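Local coordinates for protein putative TRAP PERIPLASMIC SOLUTE BINDING PROTEIN (Haemophilus influenzae, PDB 4PBQ) that binds L-gulonate and probably delivers it, or a related sugar acid, to a TRAP transporter as its periplasmic solute-binding component, at residues I136-Y141 / P233-I238. Residues are numbered along the deposited sequence; the frame is centred on the assembly and turned at random.
Sequences IKLLAY and PGLLQI
Leu138 lays its CD1 methyl over the start of the Leu235 side chain, 3.6 Å from Leu235 CB; its CG runs anti to the backbone N (chi1 -175°), which carries that methyl across to the neighbouring strand. Its other methyl, CD2, sits over one face of the Tyr141 ring near the rim, while Leu235 CD1 comes alongside at 3.8 Å from Tyr141 CD1. On the side of the sheet bearing these residues and Gln237, Ile136 CG2 packs on Gln237 CB and CG and reaches 3.3 Å from its OE1. Gln237 NE2 turns back to Leu235 O at 3.0 Å, from above the carbonyl plane, and is also hydrogen-bonded to Thr89 OG1, so two partners fix this buried amide. The opposite side sets Ala140, Leu236 and Ile238 against helix 248-281, which Leu139, pointing toward the partner strand, also touches. Between the antiparallel strands, Lys137 and Ile238 exchange two backbone hydrogen bonds, then a classic beta bulge follows: Leu139 N (2.8 Å) and Ala140 N (3.2 Å) both donate to Leu236 O, and Leu236 N donates to Ala140 O. Beside the L-gulonate site, the doubly gripped carbonyl keeps the strands bonded through the one-residue shift in register.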
loop_
_atom_site.group_PDB
_atom_site.type_symbol
_atom_site.label_atom_id
_atom_site.label_comp_id
_atom_site.label_asym_id
_atom_site.label_seq_id
_atom_site.Cartn_x
_atom_site.Cartn_y
_atom_site.Cartn_z
ATOM N N ILE A 136 7.508 9.572 13.008
ATOM C CA ILE A 136 7.263 8.155 12.746
ATOM C C ILE A 136 8.573 7.417 12.541
ATOM O O ILE A 136 9.433 7.861 11.772
ATOM C CB ILE A 136 6.331 7.963 11.527
ATOM C CG1 ILE A 136 4.938 8.514 11.810
ATOM C CG2 ILE A 136 6.213 6.491 11.150
ATOM C CD1 ILE A 136 3.984 8.507 10.595
ATOM N N LYS A 137 8.707 6.274 13.219
ATOM C CA LYS A 137 9.810 5.359 12.974
ATOM C C LYS A 137 9.355 4.212 12.071
ATOM O O LYS A 137 8.429 3.457 12.395
ATOM C CB LYS A 137 10.336 4.808 14.297
ATOM C CG LYS A 137 11.313 3.661 14.156
ATOM C CD LYS A 137 12.670 4.115 13.613
ATOM C CE LYS A 137 13.592 2.891 13.514
ATOM N NZ LYS A 137 14.973 3.302 13.152
ATOM N N LEU A 138 10.013 4.067 10.922
ATOM C CA LEU A 138 9.700 2.967 10.014
ATOM C C LEU A 138 10.454 1.716 10.405
ATOM O O LEU A 138 11.667 1.767 10.575
ATOM C CB LEU A 138 10.077 3.323 8.579
ATOM C CG LEU A 138 9.671 2.256 7.548
ATOM C CD1 LEU A 138 8.203 2.042 7.425
ATOM C CD2 LEU A 138 10.260 2.602 6.198
ATOM N N LEU A 139 9.735 0.605 10.575
ATOM C CA LEU A 139 10.352 -0.674 10.937
ATOM C C LEU A 139 10.473 -1.655 9.776
ATOM O O LEU A 139 11.391 -2.476 9.774
ATOM C CB LEU A 139 9.569 -1.345 12.072
ATOM C CG LEU A 139 9.578 -0.590 13.404
ATOM C CD1 LEU A 139 8.696 -1.312 14.425
ATOM C CD2 LEU A 139 11.011 -0.437 13.892
ATOM N N ALA A 140 9.556 -1.600 8.807
ATOM C CA ALA A 140 9.599 -2.531 7.676
ATOM C C ALA A 140 8.779 -2.057 6.488
ATOM O O ALA A 140 7.710 -1.479 6.653
ATOM C CB ALA A 140 9.101 -3.905 8.111
ATOM N N TYR A 141 9.281 -2.334 5.288
ATOM C CA TYR A 141 8.487 -2.262 4.075
ATOM C C TYR A 141 7.940 -3.643 3.726
ATOM O O TYR A 141 8.713 -4.564 3.363
ATOM C CB TYR A 141 9.373 -1.836 2.915
ATOM C CG TYR A 141 9.810 -0.391 2.897
ATOM C CD1 TYR A 141 8.952 0.621 2.467
ATOM C CD2 TYR A 141 11.103 -0.052 3.261
ATOM C CE1 TYR A 141 9.378 1.938 2.431
ATOM C CE2 TYR A 141 11.552 1.259 3.210
ATOM C CZ TYR A 141 10.688 2.244 2.784
ATOM O OH TYR A 141 11.123 3.545 2.745
ATOM N N PRO A 233 3.255 -0.525 -1.264
ATOM C CA PRO A 233 3.846 -1.137 -0.066
ATOM C C PRO A 233 2.973 -0.892 1.152
ATOM O O PRO A 233 2.226 0.084 1.185
ATOM C CB PRO A 233 5.143 -0.372 0.115
ATOM C CG PRO A 233 5.177 0.671 -0.905
ATOM C CD PRO A 233 3.847 0.792 -1.528
ATOM N N GLY A 234 3.087 -1.777 2.133
ATOM C CA GLY A 234 2.492 -1.574 3.444
ATOM C C GLY A 234 3.603 -1.348 4.464
ATOM O O GLY A 234 4.431 -2.234 4.716
ATOM N N LEU A 235 3.642 -0.147 5.034
ATOM C CA LEU A 235 4.720 0.265 5.925
ATOM C C LEU A 235 4.384 -0.074 7.368
ATOM O O LEU A 235 3.388 0.399 7.898
ATOM C CB LEU A 235 4.955 1.777 5.801
ATOM C CG LEU A 235 5.790 2.294 4.620
ATOM C CD1 LEU A 235 5.455 1.673 3.343
ATOM C CD2 LEU A 235 5.600 3.838 4.579
ATOM N N LEU A 236 5.229 -0.878 8.007
ATOM C CA LEU A 236 5.075 -1.164 9.432
ATOM C C LEU A 236 5.831 -0.113 10.194
ATOM O O LEU A 236 7.045 0.039 10.024
ATOM C CB LEU A 236 5.676 -2.526 9.760
ATOM C CG LEU A 236 5.689 -2.922 11.227
ATOM C CD1 LEU A 236 4.282 -2.941 11.811
ATOM C CD2 LEU A 236 6.317 -4.303 11.328
ATOM N N GLN A 237 5.109 0.600 11.050
ATOM C CA GLN A 237 5.605 1.808 11.672
ATOM C C GLN A 237 5.338 1.811 13.172
ATOM O O GLN A 237 4.377 1.213 13.617
ATOM C CB GLN A 237 4.867 3.013 11.080
ATOM C CG GLN A 237 5.149 3.257 9.615
ATOM C CD GLN A 237 4.036 4.053 8.951
ATOM O OE1 GLN A 237 4.064 5.292 8.920
ATOM N NE2 GLN A 237 3.020 3.346 8.482
ATOM N N ILE A 238 6.175 2.525 13.915
ATOM C CA ILE A 238 5.937 2.740 15.348
ATOM C C ILE A 238 6.055 4.250 15.580
ATOM O O ILE A 238 6.913 4.914 15.009
ATOM C CB ILE A 238 6.902 1.889 16.204
ATOM C CG1 ILE A 238 6.609 2.008 17.699
ATOM C CG2 ILE A 238 8.308 2.262 15.984
ATOM C CD1 ILE A 238 6.961 0.683 18.442
#